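Local coordinates for putative membrane transport protein (Vibrio parahaemolyticus RIMD 2210633, PDB 3CK6) that probably takes up zinc as a Zn(2+):proton symporter of the CorA metal ion transporter family, its cytoplasmic domain assembling into a funnel-shaped homopentamer, at residues T56-S65 against M95-F103; S68-L79 against A193-L204. The protein carries 1 engineered substitution. All coordinates share one frame; numbering follows the deposited sequence.

Both interactions attach helical parts to one mixed sheet of the cytoplasmic domain. Interaction 1 sets the end of helix 54-60 and the loop after it against strand 96-103. It is largely buried, and a single arginine binding backbone carbonyls dominates it. Interaction 2 sets the hairpin of strands 68-71 and 77-83 against helix 173-199 and the turn that follows. It is only partly buried: aromatic and aliphatic groups form its middle, and waters bridge its margins. Strands 77-83 and 96-103 are neighbours in the sheet, through bonds such as Leu79 N to Ile100 O. Tyr102 OH also meets Glu203 OE2, so the two contacts touch directly.

Interaction 1. Residues T56-S65 against M95-F103; sequences TVDHLLADES and MLSIRILYF
With CG anti to its carbonyl carbon (chi1 -46°) and the chain extended to NE, Arg99 reaches from the strand past Leu60 to the loop after the helix. CG of Leu60 turns away from the backbone N, which lays CD1 against Arg99 CB at 3.8 Å as the two side chains pass in opposite directions. Arg99 NH1 gives two nearly straight bonds. One goes to Ala62 O at 2.7 Å, on a lone pair in the carbonyl plane. The other goes to Leu60 O at 2.8 Å, with the donor well above that carbonyl plane. NH2 adds a weak bond to Ala62 O. From its own strand, Ser97 OG accepts from Arg99 NE at 3.1 Å, in the guanidinium plane. Ser65 CB covers one face of the group, toward its rim. Further along, Thr56 CG2 touches Leu101 CD1 at 3.8 Å. Phe214 of the second subunit stacks on the His59 ring and packs on Thr56. The bonds to Ser97, Leu60 and Ala62 fix the rotation of the guanidinium. A buried, probably charged arginine thus satisfies the Leu60 carbonyl at the end of helix 54-60 and the Ala62 carbonyl in the loop, and so pins that loop to the sheet.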
loop_
_atom_site.group_PDB
_atom_site.type_symbol
_atom_site.label_atom_id
_atom_site.label_comp_id
_atom_site.label_asym_id
_atom_site.label_seq_id
_atom_site.Cartn_x
_atom_site.Cartn_y
_atom_site.Cartn_z
ATOM N N THR E 56 25.727 8.039 -18.479
ATOM C CA THR E 56 24.831 9.161 -18.172
ATOM C C THR E 56 24.318 9.766 -19.466
ATOM O O THR E 56 23.113 10.009 -19.602
ATOM C CB THR E 56 25.531 10.227 -17.319
ATOM O OG1 THR E 56 26.028 9.622 -16.118
ATOM C CG2 THR E 56 24.598 11.370 -16.963
ATOM N N VAL E 57 25.218 9.962 -20.428
ATOM C CA VAL E 57 24.811 10.376 -21.769
ATOM C C VAL E 57 23.833 9.344 -22.390
ATOM O O VAL E 57 22.772 9.727 -22.899
ATOM C CB VAL E 57 26.035 10.627 -22.699
ATOM C CG1 VAL E 57 25.572 10.962 -24.102
ATOM C CG2 VAL E 57 26.898 11.778 -22.152
ATOM N N ASP E 58 24.190 8.053 -22.337
ATOM C CA ASP E 58 23.311 6.965 -22.832
ATOM C C ASP E 58 21.923 7.078 -22.207
ATOM O O ASP E 58 20.903 6.963 -22.905
ATOM C CB ASP E 58 23.865 5.582 -22.466
ATOM C CG ASP E 58 25.133 5.200 -23.235
ATOM O OD1 ASP E 58 25.544 5.890 -24.201
ATOM O OD2 ASP E 58 25.724 4.161 -22.857
ATOM N N HIS E 59 21.866 7.286 -20.888
ATOM C CA HIS E 59 20.559 7.371 -20.239
ATOM C C HIS E 59 19.806 8.615 -20.676
ATOM O O HIS E 59 18.598 8.548 -20.971
ATOM C CB HIS E 59 20.628 7.274 -18.710
ATOM C CG HIS E 59 19.356 6.763 -18.084
ATOM N ND1 HIS E 59 18.595 7.516 -17.213
ATOM C CD2 HIS E 59 18.718 5.577 -18.208
ATOM C CE1 HIS E 59 17.546 6.811 -16.822
ATOM N NE2 HIS E 59 17.602 5.629 -17.406
ATOM N N LEU E 60 20.531 9.736 -20.758
ATOM C CA LEU E 60 19.953 11.028 -21.166
ATOM C C LEU E 60 19.349 11.004 -22.571
ATOM O O LEU E 60 18.313 11.616 -22.814
ATOM C CB LEU E 60 21.001 12.142 -21.094
ATOM C CG LEU E 60 20.484 13.587 -21.181
ATOM C CD1 LEU E 60 19.841 14.033 -19.868
ATOM C CD2 LEU E 60 21.591 14.551 -21.596
ATOM N N LEU E 61 20.027 10.322 -23.487
ATOM C CA LEU E 61 19.658 10.325 -24.886
ATOM C C LEU E 61 18.895 9.056 -25.304
ATOM O O LEU E 61 18.679 8.834 -26.493
ATOM C CB LEU E 61 20.914 10.497 -25.766
ATOM C CG LEU E 61 21.824 11.720 -25.532
ATOM C CD1 LEU E 61 22.965 11.702 -26.523
ATOM C CD2 LEU E 61 21.051 13.037 -25.611
ATOM N N ALA E 62 18.515 8.215 -24.341
ATOM C CA ALA E 62 17.918 6.907 -24.644
ATOM C C ALA E 62 16.598 7.074 -25.397
ATOM O O ALA E 62 15.936 8.101 -25.266
ATOM C CB ALA E 62 17.692 6.121 -23.347
ATOM N N ASP E 63 16.209 6.072 -26.179
ATOM C CA ASP E 63 14.892 6.090 -26.818
ATOM C C ASP E 63 13.769 6.188 -25.778
ATOM O O ASP E 63 12.907 7.079 -25.866
ATOM C CB ASP E 63 14.697 4.855 -27.704
ATOM C CG ASP E 63 13.423 4.929 -28.544
ATOM O OD1 ASP E 63 12.879 6.053 -28.715
ATOM O OD2 ASP E 63 12.956 3.865 -29.041
ATOM N N GLU E 64 13.786 5.292 -24.791
ATOM C CA GLU E 64 12.711 5.208 -23.800
ATOM C C GLU E 64 13.130 5.918 -22.522
ATOM O O GLU E 64 14.330 6.042 -22.240
ATOM C CB GLU E 64 12.384 3.749 -23.475
ATOM C CG GLU E 64 12.190 2.792 -24.696
ATOM C CD GLU E 64 10.737 2.633 -25.148
ATOM O OE1 GLU E 64 10.426 1.601 -25.807
ATOM O OE2 GLU E 64 9.901 3.522 -24.855
ATOM N N SER E 65 12.144 6.382 -21.752
ATOM C CA SER E 65 12.414 7.059 -20.483
ATOM C C SER E 65 11.156 7.077 -19.617
ATOM O O SER E 65 10.033 6.874 -20.119
ATOM C CB SER E 65 12.889 8.498 -20.732
ATOM O OG SER E 65 11.864 9.217 -21.422
HETATM N N MSE E 95 2.747 12.409 -24.293
HETATM C CA MSE E 95 3.521 13.438 -23.626
HETATM C C MSE E 95 4.989 13.417 -24.005
HETATM O O MSE E 95 5.569 12.347 -24.213
HETATM C CB MSE E 95 3.380 13.289 -22.110
HETATM C CG MSE E 95 1.936 13.257 -21.656
HETATM SE SE MSE E 95 1.864 13.281 -19.716
HETATM C CE MSE E 95 2.511 15.054 -19.359
ATOM N N LEU E 96 5.559 14.612 -24.106
ATOM C CA LEU E 96 6.972 14.822 -24.428
ATOM C C LEU E 96 7.876 14.639 -23.224
ATOM O O LEU E 96 7.533 15.051 -22.109
ATOM C CB LEU E 96 7.189 16.226 -25.004
ATOM C CG LEU E 96 6.558 17.452 -24.312
ATOM C CD1 LEU E 96 7.333 17.964 -23.091
ATOM C CD2 LEU E 96 6.334 18.584 -25.330
ATOM N N SER E 97 9.052 14.067 -23.462
ATOM C CA SER E 97 10.060 13.936 -22.414
ATOM C C SER E 97 11.090 15.075 -22.493
ATOM O O SER E 97 11.683 15.319 -23.556
ATOM C CB SER E 97 10.758 12.586 -22.518
ATOM O OG SER E 97 11.701 12.484 -21.471
ATOM N N ILE E 98 11.273 15.760 -21.364
ATOM C CA ILE E 98 12.280 16.806 -21.212
ATOM C C ILE E 98 13.340 16.238 -20.247
ATOM O O ILE E 98 13.026 15.851 -19.115
ATOM C CB ILE E 98 11.681 18.105 -20.625
ATOM C CG1 ILE E 98 10.617 18.738 -21.537
ATOM C CG2 ILE E 98 12.826 19.125 -20.238
ATOM C CD1 ILE E 98 11.081 19.021 -22.954
ATOM N N ARG E 99 14.573 16.129 -20.720
ATOM C CA ARG E 99 15.594 15.492 -19.920
ATOM C C ARG E 99 16.678 16.503 -19.580
ATOM O O ARG E 99 17.295 17.121 -20.446
ATOM C CB ARG E 99 16.127 14.262 -20.598
ATOM C CG ARG E 99 14.964 13.396 -21.131
ATOM C CD ARG E 99 15.468 12.148 -21.602
ATOM N NE ARG E 99 14.441 11.422 -22.334
ATOM C CZ ARG E 99 14.712 10.461 -23.200
ATOM N NH1 ARG E 99 15.978 10.156 -23.476
ATOM N NH2 ARG E 99 13.714 9.848 -23.835
ATOM N N ILE E 100 16.873 16.661 -18.290
ATOM C CA ILE E 100 17.648 17.757 -17.782
ATOM C C ILE E 100 18.822 17.224 -16.970
ATOM O O ILE E 100 18.645 16.382 -16.080
ATOM C CB ILE E 100 16.774 18.662 -16.853
ATOM C CG1 ILE E 100 15.586 19.258 -17.612
ATOM C CG2 ILE E 100 17.655 19.726 -16.120
ATOM C CD1 ILE E 100 14.693 20.061 -16.709
ATOM N N LEU E 101 20.004 17.756 -17.263
ATOM C CA LEU E 101 21.216 17.465 -16.518
ATOM C C LEU E 101 21.616 18.712 -15.767
ATOM O O LEU E 101 21.683 19.786 -16.355
ATOM C CB LEU E 101 22.331 17.097 -17.518
ATOM C CG LEU E 101 23.525 16.209 -17.173
ATOM C CD1 LEU E 101 23.086 14.814 -16.749
ATOM C CD2 LEU E 101 24.467 16.106 -18.387
ATOM N N TYR E 102 21.875 18.596 -14.463
ATOM C CA TYR E 102 22.599 19.660 -13.738
ATOM C C TYR E 102 24.014 19.127 -13.531
ATOM O O TYR E 102 24.209 18.122 -12.867
ATOM C CB TYR E 102 21.915 20.004 -12.413
ATOM C CG TYR E 102 22.587 21.094 -11.561
ATOM C CD1 TYR E 102 22.810 22.379 -12.072
ATOM C CD2 TYR E 102 22.932 20.853 -10.242
ATOM C CE1 TYR E 102 23.416 23.383 -11.300
ATOM C CE2 TYR E 102 23.528 21.876 -9.428
ATOM C CZ TYR E 102 23.755 23.132 -9.980
ATOM O OH TYR E 102 24.329 24.140 -9.241
ATOM N N PHE E 103 24.979 19.780 -14.172
ATOM C CA PHE E 103 26.300 19.219 -14.373
ATOM C C PHE E 103 27.326 20.346 -14.306
ATOM O O PHE E 103 27.207 21.355 -14.999
ATOM C CB PHE E 103 26.385 18.439 -15.695
ATOM C CG PHE E 103 27.723 17.753 -15.931
ATOM C CD1 PHE E 103 28.010 16.510 -15.345
ATOM C CD2 PHE E 103 28.701 18.358 -16.720
ATOM C CE1 PHE E 103 29.239 15.878 -15.549
ATOM C CE2 PHE E 103 29.931 17.729 -16.942
ATOM C CZ PHE E 103 30.200 16.482 -16.354
#

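Interaction 2. Residues S68-L79 against A193-L204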
loop_
_atom_site.group_PDB
_atom_site.type_symbol
_atom_site.label_atom_id
_atom_site.label_comp_id
_atom_site.label_asym_id
_atom_site.label_seq_id
_atom_site.Cartn_x
_atom_site.Cartn_y
_atom_site.Cartn_z
ATOM N N SER E 68 11.901 10.836 -13.589
ATOM C CA SER E 68 12.743 10.333 -12.532
ATOM C C SER E 68 13.800 11.351 -12.154
ATOM O O SER E 68 14.124 12.274 -12.921
ATOM C CB SER E 68 13.432 9.024 -12.956
ATOM O OG SER E 68 13.935 9.122 -14.283
ATOM N N PHE E 69 14.362 11.132 -10.983
ATOM C CA PHE E 69 15.453 11.938 -10.484
ATOM C C PHE E 69 16.629 11.012 -10.178
ATOM O O PHE E 69 16.453 9.945 -9.588
ATOM C CB PHE E 69 15.024 12.705 -9.228
ATOM C CG PHE E 69 16.183 13.400 -8.513
ATOM C CD1 PHE E 69 16.633 14.663 -8.935
ATOM C CD2 PHE E 69 16.817 12.787 -7.453
ATOM C CE1 PHE E 69 17.710 15.303 -8.309
ATOM C CE2 PHE E 69 17.904 13.423 -6.807
ATOM C CZ PHE E 69 18.346 14.689 -7.243
ATOM N N HIS E 70 17.828 11.440 -10.568
ATOM C CA HIS E 70 19.026 10.626 -10.464
ATOM C C HIS E 70 20.115 11.504 -9.860
ATOM O O HIS E 70 20.664 12.350 -10.556
ATOM C CB HIS E 70 19.480 10.175 -11.856
ATOM C CG HIS E 70 18.444 9.397 -12.617
ATOM N ND1 HIS E 70 18.351 8.024 -12.553
ATOM C CD2 HIS E 70 17.462 9.800 -13.461
ATOM C CE1 HIS E 70 17.348 7.610 -13.314
ATOM N NE2 HIS E 70 16.790 8.668 -13.873
ATOM N N PRO E 71 20.443 11.290 -8.583
ATOM C CA PRO E 71 21.603 12.017 -8.053
ATOM C C PRO E 71 22.897 11.430 -8.611
ATOM O O PRO E 71 23.078 10.205 -8.578
ATOM C CB PRO E 71 21.510 11.785 -6.541
ATOM C CG PRO E 71 20.699 10.563 -6.374
ATOM C CD PRO E 71 19.814 10.406 -7.584
ATOM N N LEU E 72 23.778 12.287 -9.128
ATOM C CA LEU E 72 25.044 11.835 -9.728
ATOM C C LEU E 72 26.259 12.203 -8.834
ATOM O O LEU E 72 26.109 12.311 -7.614
ATOM C CB LEU E 72 25.166 12.359 -11.170
ATOM C CG LEU E 72 23.999 11.910 -12.084
ATOM C CD1 LEU E 72 24.030 12.655 -13.402
ATOM C CD2 LEU E 72 23.995 10.380 -12.315
ATOM N N ASP E 73 27.437 12.395 -9.413
ATOM C CA ASP E 73 28.619 12.775 -8.586
ATOM C C ASP E 73 28.544 14.217 -8.083
ATOM O O ASP E 73 27.884 15.051 -8.687
ATOM C CB ASP E 73 29.916 12.623 -9.371
ATOM C CG ASP E 73 30.268 11.167 -9.671
ATOM O OD1 ASP E 73 29.860 10.245 -8.910
ATOM O OD2 ASP E 73 30.974 10.951 -10.682
ATOM N N ASP E 74 29.259 14.524 -7.001
ATOM C CA ASP E 74 29.347 15.902 -6.544
ATOM C C ASP E 74 27.934 16.465 -6.384
ATOM O O ASP E 74 27.052 15.831 -5.784
ATOM C CB ASP E 74 30.162 16.729 -7.554
ATOM C CG ASP E 74 31.641 16.313 -7.606
ATOM O OD1 ASP E 74 32.322 16.383 -6.555
ATOM O OD2 ASP E 74 32.122 15.922 -8.697
ATOM N N ASP E 75 27.701 17.633 -6.960
ATOM C CA ASP E 75 26.375 18.223 -6.893
ATOM C C ASP E 75 25.506 17.980 -8.136
ATOM O O ASP E 75 24.432 18.569 -8.253
ATOM C CB ASP E 75 26.490 19.714 -6.579
ATOM C CG ASP E 75 27.113 19.969 -5.217
ATOM O OD1 ASP E 75 26.621 19.400 -4.213
ATOM O OD2 ASP E 75 28.099 20.730 -5.151
ATOM N N ASN E 76 25.948 17.090 -9.026
ATOM C CA ASN E 76 25.265 16.848 -10.298
ATOM C C ASN E 76 24.052 15.955 -10.138
ATOM O O ASN E 76 23.966 15.137 -9.203
ATOM C CB ASN E 76 26.214 16.222 -11.345
ATOM C CG ASN E 76 27.522 17.006 -11.490
ATOM O OD1 ASN E 76 27.537 18.224 -11.359
ATOM N ND2 ASN E 76 28.614 16.303 -11.743
ATOM N N PHE E 77 23.114 16.129 -11.051
ATOM C CA PHE E 77 21.973 15.222 -11.115
ATOM C C PHE E 77 21.359 15.207 -12.491
ATOM O O PHE E 77 21.660 16.073 -13.334
ATOM C CB PHE E 77 20.913 15.546 -10.028
ATOM C CG PHE E 77 20.219 16.883 -10.184
ATOM C CD1 PHE E 77 19.221 17.077 -11.151
ATOM C CD2 PHE E 77 20.503 17.925 -9.297
ATOM C CE1 PHE E 77 18.545 18.324 -11.266
ATOM C CE2 PHE E 77 19.832 19.167 -9.399
ATOM C CZ PHE E 77 18.865 19.375 -10.372
HETATM N N MSE E 78 20.505 14.209 -12.715
HETATM C CA MSE E 78 19.624 14.193 -13.891
HETATM C C MSE E 78 18.199 14.226 -13.417
HETATM O O MSE E 78 17.843 13.487 -12.504
HETATM C CB MSE E 78 19.825 12.931 -14.728
HETATM C CG MSE E 78 18.968 12.876 -16.027
HETATM SE SE MSE E 78 19.394 11.225 -17.035
HETATM C CE MSE E 78 21.207 11.537 -17.345
ATOM N N LEU E 79 17.390 15.055 -14.067
ATOM C CA LEU E 79 15.953 15.103 -13.842
ATOM C C LEU E 79 15.205 14.948 -15.165
ATOM O O LEU E 79 15.402 15.708 -16.120
ATOM C CB LEU E 79 15.539 16.429 -13.193
ATOM C CG LEU E 79 14.067 16.595 -12.835
ATOM C CD1 LEU E 79 13.631 15.607 -11.734
ATOM C CD2 LEU E 79 13.825 18.036 -12.405
ATOM N N ALA E 193 9.474 12.031 -8.867
ATOM C CA ALA E 193 10.702 12.663 -9.352
ATOM C C ALA E 193 10.902 14.014 -8.654
ATOM O O ALA E 193 11.999 14.323 -8.168
ATOM C CB ALA E 193 10.666 12.842 -10.880
ATOM N N ILE E 194 9.818 14.779 -8.547
ATOM C CA ILE E 194 9.856 16.059 -7.848
ATOM C C ILE E 194 10.100 15.870 -6.341
ATOM O O ILE E 194 10.875 16.620 -5.727
ATOM C CB ILE E 194 8.585 16.922 -8.167
ATOM C CG1 ILE E 194 8.585 17.306 -9.659
ATOM C CG2 ILE E 194 8.531 18.198 -7.222
ATOM C CD1 ILE E 194 7.202 17.707 -10.253
ATOM N N ARG E 195 9.456 14.869 -5.738
ATOM C CA ARG E 195 9.733 14.549 -4.334
ATOM C C ARG E 195 11.216 14.245 -4.145
ATOM O O ARG E 195 11.856 14.789 -3.238
ATOM C CB ARG E 195 8.916 13.354 -3.852
ATOM C CG ARG E 195 9.078 13.065 -2.340
ATOM C CD ARG E 195 8.656 11.650 -2.027
ATOM N NE ARG E 195 9.458 10.689 -2.785
ATOM C CZ ARG E 195 9.018 9.505 -3.200
ATOM N NH1 ARG E 195 7.780 9.115 -2.923
ATOM N NH2 ARG E 195 9.815 8.704 -3.893
ATOM N N ASP E 196 11.736 13.382 -5.023
ATOM C CA ASP E 196 13.116 12.951 -4.975
ATOM C C ASP E 196 14.074 14.111 -5.158
ATOM O O ASP E 196 15.064 14.187 -4.463
ATOM C CB ASP E 196 13.393 11.860 -6.014
ATOM C CG ASP E 196 12.761 10.529 -5.648
ATOM O OD1 ASP E 196 12.213 10.390 -4.528
ATOM O OD2 ASP E 196 12.804 9.611 -6.487
ATOM N N LEU E 197 13.767 15.001 -6.097
ATOM C CA LEU E 197 14.567 16.187 -6.290
ATOM C C LEU E 197 14.623 16.991 -4.991
ATOM O O LEU E 197 15.692 17.426 -4.583
ATOM C CB LEU E 197 13.998 17.045 -7.408
ATOM C CG LEU E 197 14.550 18.466 -7.534
ATOM C CD1 LEU E 197 15.986 18.428 -8.050
ATOM C CD2 LEU E 197 13.638 19.224 -8.495
ATOM N N ILE E 198 13.472 17.177 -4.352
ATOM C CA ILE E 198 13.420 17.959 -3.081
ATOM C C ILE E 198 14.231 17.291 -1.983
ATOM O O ILE E 198 14.994 17.951 -1.265
ATOM C CB ILE E 198 11.954 18.207 -2.623
ATOM C CG1 ILE E 198 11.261 19.144 -3.611
ATOM C CG2 ILE E 198 11.892 18.831 -1.203
ATOM C CD1 ILE E 198 9.742 19.236 -3.453
ATOM N N GLU E 199 14.083 15.979 -1.836
ATOM C CA GLU E 199 14.762 15.287 -0.723
ATOM C C GLU E 199 16.286 15.209 -0.892
ATOM O O GLU E 199 16.996 14.888 0.060
ATOM C CB GLU E 199 14.165 13.891 -0.473
ATOM C CG GLU E 199 12.642 13.832 -0.504
ATOM C CD GLU E 199 11.941 13.954 0.843
ATOM O OE1 GLU E 199 10.961 13.180 1.045
ATOM O OE2 GLU E 199 12.329 14.818 1.687
ATOM N N SER E 200 16.767 15.517 -2.099
ATOM C CA SER E 200 18.201 15.513 -2.434
ATOM C C SER E 200 18.983 16.636 -1.748
ATOM O O SER E 200 20.201 16.524 -1.571
ATOM C CB SER E 200 18.414 15.565 -3.963
ATOM O OG SER E 200 18.279 16.888 -4.487
ATOM N N GLU E 201 18.286 17.714 -1.367
ATOM C CA GLU E 201 18.932 18.878 -0.723
ATOM C C GLU E 201 19.858 19.589 -1.697
ATOM O O GLU E 201 20.852 20.175 -1.289
ATOM C CB GLU E 201 19.766 18.464 0.491
ATOM C CG GLU E 201 19.226 17.302 1.264
ATOM C CD GLU E 201 18.478 17.742 2.463
ATOM O OE1 GLU E 201 17.325 18.212 2.312
ATOM O OE2 GLU E 201 19.059 17.620 3.553
ATOM N N SER E 202 19.538 19.505 -2.986
ATOM C CA SER E 202 20.266 20.236 -4.014
ATOM C C SER E 202 20.220 21.710 -3.692
ATOM O O SER E 202 19.175 22.207 -3.249
ATOM C CB SER E 202 19.609 20.020 -5.396
ATOM O OG SER E 202 20.233 20.840 -6.378
ATOM N N GLU E 203 21.340 22.399 -3.929
ATOM C CA GLU E 203 21.437 23.854 -3.775
ATOM C C GLU E 203 20.342 24.599 -4.571
ATOM O O GLU E 203 19.843 25.647 -4.138
ATOM C CB GLU E 203 22.854 24.354 -4.151
ATOM C CG GLU E 203 23.286 23.959 -5.592
ATOM C CD GLU E 203 24.805 23.937 -5.824
ATOM O OE1 GLU E 203 25.577 24.421 -4.964
ATOM O OE2 GLU E 203 25.222 23.427 -6.887
ATOM N N LEU E 204 19.938 24.022 -5.700
ATOM C CA LEU E 204 18.856 24.575 -6.491
ATOM C C LEU E 204 17.506 24.491 -5.782
ATOM O O LEU E 204 16.587 25.219 -6.145
ATOM C CB LEU E 204 18.750 23.856 -7.856
ATOM C CG LEU E 204 20.010 23.895 -8.732
ATOM C CD1 LEU E 204 19.713 23.232 -10.065
ATOM C CD2 LEU E 204 20.514 25.318 -8.958
HETATM O O HOH W 1 12.523 9.663 -9.198
HETATM O O HOH W 2 15.606 8.967 -7.069
HETATM O O HOH W 3 22.641 19.513 -6.715
#
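Phe69 lies flat against the helix backbone at Leu197. Leu197 CA sits over one face of the ring, 3.8 Å from its centroid and 15° off the normal, a CH-pi contact. The ring reaches on to Ser200, whose CB is 3.4 Å from Phe69 CZ. Leu197 has CG anti to its backbone N (chi1 167°), which sends CD1 over a face of the Phe77 ring, 4.2 Å from its centroid, beside Phe69 CE1 at 3.6 Å. Phe69 CE1 stands over this same face. At the edge of the Phe77 ring, Ser202 OG lies near the ring plane, 3.5 Å from Phe77 CE2. Leu204 CD1 touches Phe77 CZ at 4.0 Å, its side chain at a slant to that of Phe77. Leu79 CD2 meets Leu197 CD2, the side chains at about a right angle, while Leu79 CD1 reaches Ala193 CB.

Polar groups border this apolar middle. Asp196 OD2 takes bonds from two waters, one bound to Phe69 N and the other to Phe69 O. Its OD1 receives both NE and NH2 of Arg195 in a side-on salt bridge. A third water joins Asp75 O to Ser202 OG, which also caps Leu204 N. Glu203 OE2 lies 4.3 Å from Asp75 OD2, but its hydrogen bond to Tyr102 OH probably eases that repulsion. Leu138 of helix 134-161 packs on Phe77 and Leu204. No direct hydrogen bond joins the two segments. The hairpin therefore holds the helix by apolar and CH-pi contacts, while water links the polar margins.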